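Long-range contacts in PelD (Pseudomonas aeruginosa, PDB 4EU0), which binds cyclic di-GMP as an effector in pellicle formation, here as a fragment that joins a GAF domain to a GGDEF-like domain: residues Phe167-Lys172 / Gln294-Ile298; Leu212-Leu216 / Leu227-Leu233; Ile267-Glu271 / Phe284-Cys289. All coordinates share one frame; numbering follows the deposited sequence.

Contact 1 of 3, residues Phe167-Lys172 / Gln294-Ile298; sequences FSQYLK and QQVAI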
loop_
_atom_site.group_PDB
_atom_site.type_symbol
_atom_site.label_atom_id
_atom_site.label_comp_id
_atom_site.label_asym_id
_atom_site.label_seq_id
_atom_site.Cartn_x
_atom_site.Cartn_y
_atom_site.Cartn_z
ATOM N N PHE A 167 -5.083 7.797 2.790
ATOM C CA PHE A 167 -4.573 7.363 4.082
ATOM C C PHE A 167 -5.280 6.069 4.480
ATOM O O PHE A 167 -4.623 5.113 4.866
ATOM C CB PHE A 167 -4.771 8.436 5.154
ATOM C CG PHE A 167 -4.119 8.089 6.456
ATOM C CD1 PHE A 167 -2.791 8.427 6.683
ATOM C CD2 PHE A 167 -4.828 7.400 7.438
ATOM C CE1 PHE A 167 -2.175 8.085 7.887
ATOM C CE2 PHE A 167 -4.216 7.052 8.636
ATOM C CZ PHE A 167 -2.896 7.408 8.854
ATOM N N SER A 168 -6.607 6.068 4.383
ATOM C CA SER A 168 -7.435 4.906 4.702
ATOM C C SER A 168 -7.026 3.668 3.901
ATOM O O SER A 168 -6.817 2.585 4.459
ATOM C CB SER A 168 -8.912 5.238 4.453
ATOM O OG SER A 168 -9.738 4.186 4.897
ATOM N N GLN A 169 -6.909 3.833 2.587
ATOM C CA GLN A 169 -6.475 2.734 1.730
ATOM C C GLN A 169 -5.091 2.196 2.097
ATOM O O GLN A 169 -4.931 1.005 2.284
ATOM C CB GLN A 169 -6.520 3.131 0.256
ATOM C CG GLN A 169 -6.105 1.995 -0.678
ATOM C CD GLN A 169 -5.940 2.434 -2.122
ATOM O OE1 GLN A 169 -6.463 1.792 -3.042
ATOM N NE2 GLN A 169 -5.206 3.529 -2.332
ATOM N N TYR A 170 -4.095 3.081 2.188
ATOM C CA TYR A 170 -2.741 2.679 2.516
ATOM C C TYR A 170 -2.647 1.995 3.884
ATOM O O TYR A 170 -1.937 1.011 4.034
ATOM C CB TYR A 170 -1.783 3.881 2.443
ATOM C CG TYR A 170 -1.345 4.322 1.055
ATOM C CD1 TYR A 170 -0.012 4.694 0.820
ATOM C CD2 TYR A 170 -2.243 4.395 -0.017
ATOM C CE1 TYR A 170 0.413 5.124 -0.451
ATOM C CE2 TYR A 170 -1.818 4.823 -1.295
ATOM C CZ TYR A 170 -0.493 5.191 -1.490
ATOM O OH TYR A 170 -0.059 5.606 -2.725
ATOM N N LEU A 171 -3.374 2.520 4.869
ATOM C CA LEU A 171 -3.405 1.900 6.194
ATOM C C LEU A 171 -3.973 0.483 6.131
ATOM O O LEU A 171 -3.401 -0.437 6.712
ATOM C CB LEU A 171 -4.201 2.760 7.182
ATOM C CG LEU A 171 -4.371 2.191 8.601
ATOM C CD1 LEU A 171 -3.040 1.947 9.288
ATOM C CD2 LEU A 171 -5.231 3.164 9.401
ATOM N N LYS A 172 -5.071 0.299 5.410
ATOM C CA LYS A 172 -5.658 -1.046 5.323
ATOM C C LYS A 172 -4.696 -1.989 4.627
ATOM O O LYS A 172 -4.503 -3.116 5.062
ATOM C CB LYS A 172 -7.006 -1.037 4.608
ATOM C CG LYS A 172 -7.721 -2.376 4.721
ATOM C CD LYS A 172 -9.099 -2.354 4.086
ATOM C CE LYS A 172 -9.787 -3.690 4.304
ATOM N NZ LYS A 172 -11.191 -3.694 3.811
ATOM N N GLN A 294 -14.907 8.764 12.775
ATOM C CA GLN A 294 -15.276 9.673 11.691
ATOM C C GLN A 294 -14.034 10.273 11.036
ATOM O O GLN A 294 -14.088 10.730 9.890
ATOM C CB GLN A 294 -16.213 10.781 12.190
ATOM C CG GLN A 294 -17.459 10.294 12.947
ATOM C CD GLN A 294 -18.371 9.373 12.132
ATOM O OE1 GLN A 294 -18.432 9.450 10.900
ATOM N NE2 GLN A 294 -19.097 8.503 12.829
ATOM N N GLN A 295 -12.922 10.247 11.769
ATOM C CA GLN A 295 -11.649 10.818 11.326
ATOM C C GLN A 295 -10.724 9.786 10.684
ATOM O O GLN A 295 -10.067 10.070 9.676
ATOM C CB GLN A 295 -10.931 11.480 12.507
ATOM C CG GLN A 295 -11.588 12.749 13.003
ATOM C CD GLN A 295 -10.973 13.255 14.291
ATOM O OE1 GLN A 295 -10.915 12.539 15.294
ATOM N NE2 GLN A 295 -10.524 14.502 14.276
ATOM N N VAL A 296 -10.657 8.597 11.278
ATOM C CA VAL A 296 -9.863 7.500 10.723
ATOM C C VAL A 296 -10.654 6.193 10.762
ATOM O O VAL A 296 -11.205 5.822 11.798
ATOM C CB VAL A 296 -8.470 7.366 11.426
ATOM C CG1 VAL A 296 -8.623 7.150 12.930
ATOM C CG2 VAL A 296 -7.631 6.265 10.788
ATOM N N ALA A 297 -10.715 5.522 9.613
ATOM C CA ALA A 297 -11.429 4.256 9.459
ATOM C C ALA A 297 -10.832 3.499 8.276
ATOM O O ALA A 297 -10.316 4.124 7.346
ATOM C CB ALA A 297 -12.916 4.499 9.238
ATOM N N ILE A 298 -10.916 2.166 8.318
ATOM C CA ILE A 298 -10.283 1.262 7.322
ATOM C C ILE A 298 -8.751 1.408 7.227
ATOM O O ILE A 298 -8.007 0.967 8.105
ATOM C CB ILE A 298 -10.967 1.321 5.916
ATOM C CG1 ILE A 298 -12.034 0.233 5.812
ATOM C CG2 ILE A 298 -9.939 1.172 4.764
ATOM C CD1 ILE A 298 -12.704 0.125 4.457
#

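Contact 2 of 3, residues Leu212-Leu216 / Leu227-Leu233; sequences LDVQL and LLVLLPL. With C2E (9,9'-[(2R,3R,3aS,5S,7aR,9R,10R,10aS,12S,14aR)-3,5,10,12-tetrahydroxy-5,12-dioxidooctahydro-2H,7H-difuro[3,2-d:3',2'-j][1,3,7,9,2,8]tetraoxadiphosphacyclododecine-2,9-diyl]bis(2-amino-1,9-dihydro-6H-purin-6-one)), chain B.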
loop_
_atom_site.group_PDB
_atom_site.type_symbol
_atom_site.label_atom_id
_atom_site.label_comp_id
_atom_site.label_asym_id
_atom_site.label_seq_id
_atom_site.Cartn_x
_atom_site.Cartn_y
_atom_site.Cartn_z
ATOM N N LEU A 212 6.120 6.535 -0.250
ATOM C CA LEU A 212 4.777 5.997 -0.045
ATOM C C LEU A 212 4.127 6.428 1.261
ATOM O O LEU A 212 2.968 6.105 1.508
ATOM C CB LEU A 212 4.774 4.470 -0.128
ATOM C CG LEU A 212 5.213 3.884 -1.462
ATOM C CD1 LEU A 212 5.512 2.413 -1.291
ATOM C CD2 LEU A 212 4.130 4.122 -2.517
ATOM N N ASP A 213 4.865 7.168 2.094
ATOM C CA ASP A 213 4.292 7.632 3.354
ATOM C C ASP A 213 3.093 8.526 3.076
ATOM O O ASP A 213 3.095 9.308 2.108
ATOM C CB ASP A 213 5.298 8.416 4.186
ATOM C CG ASP A 213 6.512 7.591 4.600
ATOM O OD1 ASP A 213 6.583 6.365 4.346
ATOM O OD2 ASP A 213 7.419 8.197 5.201
ATOM N N VAL A 214 2.075 8.401 3.920
ATOM C CA VAL A 214 0.878 9.221 3.818
ATOM C C VAL A 214 0.538 9.829 5.168
ATOM O O VAL A 214 0.824 9.236 6.229
ATOM C CB VAL A 214 -0.349 8.446 3.243
ATOM C CG1 VAL A 214 -0.138 8.139 1.754
ATOM C CG2 VAL A 214 -0.617 7.154 4.017
ATOM N N GLN A 215 -0.052 11.017 5.116
ATOM C CA GLN A 215 -0.354 11.776 6.318
ATOM C C GLN A 215 -1.807 12.184 6.401
ATOM O O GLN A 215 -2.473 12.370 5.378
ATOM C CB GLN A 215 0.499 13.048 6.363
ATOM C CG GLN A 215 1.983 12.813 6.231
ATOM C CD GLN A 215 2.747 14.112 6.311
ATOM O OE1 GLN A 215 2.176 15.181 6.087
ATOM N NE2 GLN A 215 4.028 14.032 6.644
ATOM N N LEU A 216 -2.270 12.367 7.634
ATOM C CA LEU A 216 -3.586 12.915 7.926
ATOM C C LEU A 216 -3.457 14.060 8.921
ATOM O O LEU A 216 -2.839 13.909 9.979
ATOM C CB LEU A 216 -4.508 11.851 8.529
ATOM C CG LEU A 216 -5.590 11.133 7.734
ATOM C CD1 LEU A 216 -6.678 10.627 8.683
ATOM C CD2 LEU A 216 -6.194 12.028 6.658
ATOM N N LEU A 227 -0.950 15.253 13.693
ATOM C CA LEU A 227 -0.557 14.794 12.373
ATOM C C LEU A 227 -0.224 13.315 12.430
ATOM O O LEU A 227 0.731 12.904 13.097
ATOM C CB LEU A 227 0.622 15.588 11.829
ATOM C CG LEU A 227 0.961 15.193 10.384
ATOM C CD1 LEU A 227 -0.072 15.743 9.389
ATOM C CD2 LEU A 227 2.304 15.707 10.027
ATOM N N LEU A 228 -1.032 12.519 11.740
ATOM C CA LEU A 228 -0.787 11.093 11.624
ATOM C C LEU A 228 0.088 10.856 10.413
ATOM O O LEU A 228 -0.149 11.427 9.344
ATOM C CB LEU A 228 -2.111 10.382 11.402
ATOM C CG LEU A 228 -2.439 9.027 11.997
ATOM C CD1 LEU A 228 -1.774 8.763 13.357
ATOM C CD2 LEU A 228 -3.978 8.984 12.073
ATOM N N VAL A 229 1.104 10.022 10.572
ATOM C CA VAL A 229 1.942 9.627 9.440
ATOM C C VAL A 229 2.067 8.116 9.412
ATOM O O VAL A 229 2.531 7.515 10.372
ATOM C CB VAL A 229 3.372 10.232 9.495
ATOM C CG1 VAL A 229 4.109 9.926 8.195
ATOM C CG2 VAL A 229 3.322 11.741 9.731
ATOM N N LEU A 230 1.669 7.515 8.294
ATOM C CA LEU A 230 1.893 6.088 8.075
ATOM C C LEU A 230 3.141 5.886 7.213
ATOM O O LEU A 230 3.319 6.534 6.179
ATOM C CB LEU A 230 0.675 5.452 7.390
ATOM C CG LEU A 230 0.831 3.980 6.983
ATOM C CD1 LEU A 230 0.780 3.047 8.200
ATOM C CD2 LEU A 230 -0.230 3.580 5.951
ATOM N N LEU A 231 3.999 4.972 7.653
ATOM C CA LEU A 231 5.189 4.582 6.929
ATOM C C LEU A 231 5.038 3.141 6.444
ATOM O O LEU A 231 5.413 2.204 7.160
ATOM C CB LEU A 231 6.413 4.665 7.858
ATOM C CG LEU A 231 6.847 6.042 8.386
ATOM C CD1 LEU A 231 5.846 6.625 9.387
ATOM C CD2 LEU A 231 8.215 5.851 9.045
ATOM N N PRO A 232 4.484 2.950 5.230
ATOM C CA PRO A 232 4.284 1.583 4.735
ATOM C C PRO A 232 5.597 0.895 4.402
ATOM O O PRO A 232 6.587 1.561 4.085
ATOM C CB PRO A 232 3.476 1.795 3.442
ATOM C CG PRO A 232 2.870 3.172 3.581
ATOM C CD PRO A 232 3.961 3.941 4.278
ATOM N N LEU A 233 5.597 -0.434 4.475
ATOM C CA LEU A 233 6.735 -1.240 4.039
ATOM C C LEU A 233 8.060 -0.719 4.605
ATOM O O LEU A 233 9.034 -0.596 3.893
ATOM C CB LEU A 233 6.792 -1.297 2.505
ATOM C CG LEU A 233 5.530 -1.825 1.824
ATOM C CD1 LEU A 233 5.595 -1.622 0.323
ATOM C CD2 LEU A 233 5.338 -3.297 2.145
HETATM P P1 C2E B . 18.201 9.156 5.180
HETATM O O2P C2E B . 19.192 9.491 6.273
HETATM O O1P C2E B . 17.313 10.244 4.634
HETATM O "O5'" C2E B . 17.276 7.946 5.658
HETATM C "C5'" C2E B . 17.811 6.776 6.275
HETATM C "C4'" C2E B . 16.747 5.691 6.397
HETATM O "O4'" C2E B . 15.757 6.072 7.366
HETATM C "C3'" C2E B . 15.974 5.389 5.117
HETATM O "O3'" C2E B . 16.575 4.399 4.275
HETATM C "C2'" C2E B . 14.660 4.882 5.654
HETATM O "O2'" C2E B . 14.830 3.525 6.075
HETATM C "C1'" C2E B . 14.457 5.731 6.890
HETATM N N9 C2E B . 13.700 6.972 6.557
HETATM C C8 C2E B . 14.184 8.227 6.564
HETATM N N7 C2E B . 13.222 9.123 6.220
HETATM C C5 C2E B . 12.100 8.413 6.004
HETATM C C6 C2E B . 10.719 8.720 5.602
HETATM O O6 C2E B . 10.353 10.001 5.380
HETATM N N1 C2E B . 9.841 7.700 5.473
HETATM C C2 C2E B . 10.186 6.399 5.675
HETATM N N2 C2E B . 9.236 5.453 5.508
HETATM N N3 C2E B . 11.449 6.045 6.045
HETATM C C4 C2E B . 12.417 6.991 6.216
HETATM P P11 C2E B . 16.285 4.420 2.690
HETATM O O21 C2E B . 16.926 3.195 2.057
HETATM O O11 C2E B . 14.829 4.711 2.388
HETATM O O5A C2E B . 17.156 5.680 2.217
HETATM C C5A C2E B . 18.561 5.724 2.460
HETATM C C4A C2E B . 19.084 7.078 2.024
HETATM O O4A C2E B . 18.748 7.327 0.658
HETATM C C3A C2E B . 18.419 8.212 2.776
HETATM O O3A C2E B . 19.066 8.499 3.998
HETATM C C2A C2E B . 18.500 9.374 1.822
HETATM O O2A C2E B . 19.807 9.965 1.865
HETATM C C1A C2E B . 18.302 8.676 0.494
HETATM N N91 C2E B . 16.863 8.717 0.113
HETATM C C81 C2E B . 15.983 7.699 0.147
HETATM N N71 C2E B . 14.757 8.091 -0.286
HETATM C C51 C2E B . 14.846 9.396 -0.605
HETATM C C61 C2E B . 13.935 10.443 -1.130
HETATM O O61 C2E B . 12.635 10.172 -1.410
HETATM N N11 C2E B . 14.433 11.685 -1.322
HETATM C C21 C2E B . 15.728 11.994 -1.052
HETATM N N21 C2E B . 16.159 13.261 -1.271
HETATM N N31 C2E B . 16.614 11.081 -0.576
HETATM C C41 C2E B . 16.236 9.799 -0.340
HETATM O O HOH W 1 7.073 4.077 2.943
#

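Contact 3 of 3, residues Ile267-Glu271 / Phe284-Cys289; sequences IRQYE and FLFNEC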
loop_
_atom_site.group_PDB
_atom_site.type_symbol
_atom_site.label_atom_id
_atom_site.label_comp_id
_atom_site.label_asym_id
_atom_site.label_seq_id
_atom_site.Cartn_x
_atom_site.Cartn_y
_atom_site.Cartn_z
ATOM N N ILE A 267 5.173 12.680 20.792
ATOM C CA ILE A 267 5.284 11.607 19.790
ATOM C C ILE A 267 4.683 10.302 20.314
ATOM O O ILE A 267 5.011 9.858 21.408
ATOM C CB ILE A 267 6.764 11.326 19.410
ATOM C CG1 ILE A 267 7.464 12.603 18.933
ATOM C CG2 ILE A 267 6.861 10.216 18.346
ATOM C CD1 ILE A 267 8.987 12.538 19.108
ATOM N N ARG A 268 3.802 9.707 19.518
ATOM C CA ARG A 268 3.214 8.420 19.833
ATOM C C ARG A 268 3.436 7.538 18.624
ATOM O O ARG A 268 3.216 7.961 17.500
ATOM C CB ARG A 268 1.712 8.573 20.116
ATOM C CG ARG A 268 1.365 9.441 21.333
ATOM C CD ARG A 268 0.051 10.225 21.080
ATOM N NE ARG A 268 -0.337 11.131 22.175
ATOM C CZ ARG A 268 -0.577 10.724 23.418
ATOM N NH1 ARG A 268 -0.448 9.445 23.723
ATOM N NH2 ARG A 268 -0.934 11.587 24.365
ATOM N N GLN A 269 3.899 6.318 18.857
ATOM C CA GLN A 269 4.273 5.409 17.778
ATOM C C GLN A 269 3.512 4.102 17.920
ATOM O O GLN A 269 3.320 3.609 19.031
ATOM C CB GLN A 269 5.785 5.159 17.836
ATOM C CG GLN A 269 6.359 4.317 16.716
ATOM C CD GLN A 269 7.873 4.118 16.831
ATOM O OE1 GLN A 269 8.568 4.843 17.541
ATOM N NE2 GLN A 269 8.384 3.137 16.107
ATOM N N TYR A 270 3.069 3.557 16.793
ATOM C CA TYR A 270 2.407 2.263 16.759
ATOM C C TYR A 270 3.030 1.419 15.652
ATOM O O TYR A 270 2.922 1.757 14.473
ATOM C CB TYR A 270 0.904 2.451 16.521
ATOM C CG TYR A 270 0.107 1.167 16.509
ATOM C CD1 TYR A 270 -0.481 0.680 17.673
ATOM C CD2 TYR A 270 -0.058 0.443 15.332
ATOM C CE1 TYR A 270 -1.218 -0.493 17.665
ATOM C CE2 TYR A 270 -0.793 -0.740 15.311
ATOM C CZ TYR A 270 -1.362 -1.199 16.484
ATOM O OH TYR A 270 -2.087 -2.369 16.478
ATOM N N GLU A 271 3.675 0.315 16.029
ATOM C CA GLU A 271 4.267 -0.580 15.027
ATOM C C GLU A 271 3.247 -1.630 14.625
ATOM O O GLU A 271 2.716 -2.346 15.481
ATOM C CB GLU A 271 5.532 -1.257 15.560
ATOM C CG GLU A 271 6.770 -0.362 15.587
ATOM C CD GLU A 271 8.055 -1.154 15.773
ATOM O OE1 GLU A 271 8.007 -2.397 15.669
ATOM O OE2 GLU A 271 9.116 -0.542 16.016
ATOM N N PHE A 284 -4.917 2.899 20.358
ATOM C CA PHE A 284 -3.912 3.876 19.967
ATOM C C PHE A 284 -4.559 5.134 19.383
ATOM O O PHE A 284 -4.294 6.243 19.838
ATOM C CB PHE A 284 -2.935 3.250 18.974
ATOM C CG PHE A 284 -1.911 4.216 18.434
ATOM C CD1 PHE A 284 -0.843 4.629 19.222
ATOM C CD2 PHE A 284 -2.013 4.715 17.136
ATOM C CE1 PHE A 284 0.108 5.529 18.715
ATOM C CE2 PHE A 284 -1.064 5.612 16.620
ATOM C CZ PHE A 284 -0.001 6.017 17.412
ATOM N N LEU A 285 -5.417 4.959 18.386
ATOM C CA LEU A 285 -5.982 6.119 17.691
ATOM C C LEU A 285 -7.148 6.780 18.422
ATOM O O LEU A 285 -7.206 8.006 18.470
ATOM C CB LEU A 285 -6.382 5.766 16.251
ATOM C CG LEU A 285 -5.246 5.394 15.293
ATOM C CD1 LEU A 285 -5.826 4.913 13.961
ATOM C CD2 LEU A 285 -4.267 6.548 15.068
ATOM N N PHE A 286 -8.060 5.984 18.998
ATOM C CA PHE A 286 -9.306 6.525 19.566
ATOM C C PHE A 286 -9.263 6.885 21.049
ATOM O O PHE A 286 -10.157 7.588 21.554
ATOM C CB PHE A 286 -10.495 5.585 19.307
ATOM C CG PHE A 286 -10.796 5.358 17.852
ATOM C CD1 PHE A 286 -10.379 6.266 16.882
ATOM C CD2 PHE A 286 -11.514 4.237 17.455
ATOM C CE1 PHE A 286 -10.656 6.049 15.541
ATOM C CE2 PHE A 286 -11.806 4.014 16.112
ATOM C CZ PHE A 286 -11.378 4.926 15.155
ATOM N N ASN A 287 -8.269 6.361 21.758
ATOM C CA ASN A 287 -8.076 6.694 23.161
ATOM C C ASN A 287 -6.828 7.556 23.332
ATOM O O ASN A 287 -6.912 8.704 23.777
ATOM C CB ASN A 287 -8.008 5.427 24.021
ATOM C CG ASN A 287 -7.712 5.722 25.484
ATOM O OD1 ASN A 287 -6.614 6.153 25.833
ATOM N ND2 ASN A 287 -8.686 5.474 26.347
ATOM N N GLU A 288 -5.675 7.008 22.959
ATOM C CA GLU A 288 -4.402 7.693 23.174
ATOM C C GLU A 288 -4.278 8.995 22.385
ATOM O O GLU A 288 -3.863 10.014 22.940
ATOM C CB GLU A 288 -3.222 6.775 22.867
ATOM C CG GLU A 288 -3.165 5.519 23.725
ATOM C CD GLU A 288 -1.913 4.715 23.480
ATOM O OE1 GLU A 288 -2.014 3.635 22.858
ATOM O OE2 GLU A 288 -0.822 5.169 23.890
ATOM N N CYS A 289 -4.645 8.961 21.103
ATOM C CA CYS A 289 -4.549 10.142 20.242
ATOM C C CYS A 289 -5.800 11.014 20.295
ATOM O O CYS A 289 -5.796 12.132 19.781
ATOM C CB CYS A 289 -4.248 9.751 18.791
ATOM S SG CYS A 289 -2.677 8.906 18.557
HETATM O O HOH W 2 -1.478 7.815 25.566
#

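Contact 1 of 3, residues Phe167-Lys172 / Gln294-Ile298
Phe167 reaches the C-terminal tail with the rim of its ring: CE2 meets Val296 CG2 at 4.1 Å, the methyl lying near the ring plane rather than over a face. With CG anti to the backbone N (chi1 -173°), the ring is directed between helix and sheet, where it also touches Leu216 and Leu228; a large flat hydrocarbon suits this buried wedge.

Ser168 makes the hydrogen bond of the contact. Its OG donates to Ala297 O, at 2.5 Å a distance short enough to be taken with caution. The donor lies in the carbonyl plane, with a C=O...OG angle of 147°. A small side chain is well placed here because the tail passes close to the helix, the two backbones being 5.3 Å apart from Ser168 CA to Ile298 CA.

One turn on from Phe167, Leu171 turns its CD2 to the same Val296 methyl, at 4.2 Å, and the two side chains cross at about a right angle. That methyl is thus shared by two buried residues of one helical face.

Lys172 contributes its aliphatic part: CB and CD each lie 3.7 Å from Ile298 CG2, the chain running extended past the branched residue. Its NZ goes further, to a hydrogen bond with Thr113 O, so the lysine lines the tail and grips a loop from the GAF region.

The last residues of the chain therefore pack against helix 162-181, which packs on one face of the antiparallel sheet in the GGDEF-like domain, an alpha/beta layering characteristic of that fold.

Contact 2 of 3, residues Leu212-Leu216 / Leu227-Leu233
Val214 and Leu230 form one hydrogen-bonded pair and Leu216 and Leu228 another, each joined by two backbone bonds. Of these, Leu230 N to Val214 O is 2.8 Å and Val214 N to Leu230 O is longer, 3.2 Å. Between them Gln215 and Val229 are a non-hydrogen-bonded pair.

Apolar contacts divide between the faces. Val214 and Leu230 lie side by side, Val214 CG2 4.0 Å from Leu230 CB, and with Leu216 and Leu228 they offer a greasy surface to helix 162-181. On the other face Gln215 CG lies 3.9 Å from Val229 CG2; the extended glutamine continues to Leu205 O, which takes its NE2, while its OE1 lies beside the methyls of Leu227.

This is the antiparallel hairpin of a GGDEF-like domain, and Arg210 and Asp213 have the spacing of the RxxD inhibitory site known from diguanylate cyclases.

Polar ligand contacts centre on Asp213. Its carboxylate meets one guanine of cyclic di-GMP: N2 donates to OD1 at 3.0 Å and 169°, while N1 donates to OD2 at a doubtfully short 2.5 Å. Leu231 CD2 packs 3.7 Å from the same N2. A water donates to both Asp213 OD1 and Pro232 O, tying the aspartate to the residue that follows strand 225-231.

Contact 3 of 3, residues Ile267-Glu271 / Phe284-Cys289
Strand 267-271 meets helix 284-288 through Arg268 and Tyr270, the two segments running roughly antiparallel at 148° with their axes 10.7 Å apart. This is a helix laid on an edge strand of the antiparallel sheet in the GGDEF-like alpha/beta domain. Strand alternation turns Arg268 and Tyr270 to the helix and Gln269 to the other face, where its NE2 bonds to Gln240. Residues 284-288 form a wider, pi-type turn, in which Cys289 N bonds to Phe284 O.

Phe284 fills the middle of the contact. Its CG is anti to the backbone N, which directs the ring at the strand, and Tyr270 CB sits 3.5 Å from the ring centroid, only 4° off the normal, in a CH-pi contact. Cys289 SG covers the opposite face nearer the rim, so a methylene on one side and a sulfur on the other limit how the ring can turn. The Tyr270 ring itself lies obliquely to that of Phe284, the planes at 39° and the centroids 5.3 Å apart. Arg268 CB approaches Phe284 CE1 to 3.7 Å, using the apolar base of a long side chain.

The polar end of Arg268 serves a different purpose. Its guanidinium presents a face to the backbone, Glu288 O standing over the centre at 3.4 Å from CZ, while NH2 forms a salt bridge with Glu191. Glu288 OE2 is too far from NH1, at 4.3 Å, for a direct salt bridge, and the carboxylate plane is perpendicular to the guanidinium. One water links the pair, accepting from Arg268 NH1 at 2.7 Å and donating to Glu288 OE2.

Overall arrangement
The three contacts belong to the same GGDEF-like domain, and contacts 2 and 3 use opposite edges of its sheet. Contact 2 is the buried one, built on backbone bonds and leucines, and its end opens into the ligand pocket. Contacts 1 and 3 are only partly buried and combine apolar packing with polar groups: a serine and a lysine in contact 1, an arginine and a water-linked glutamate in contact 3. Contacts 2 and 3 lie inside the chain loop that contact 1 closes. Leu228 meets Phe167 of contact 1 and Leu285 of helix 284-288, while Val296 of the tail packs against Leu285 and Phe286, so the two helices share one face of the sheet with the tail alongside.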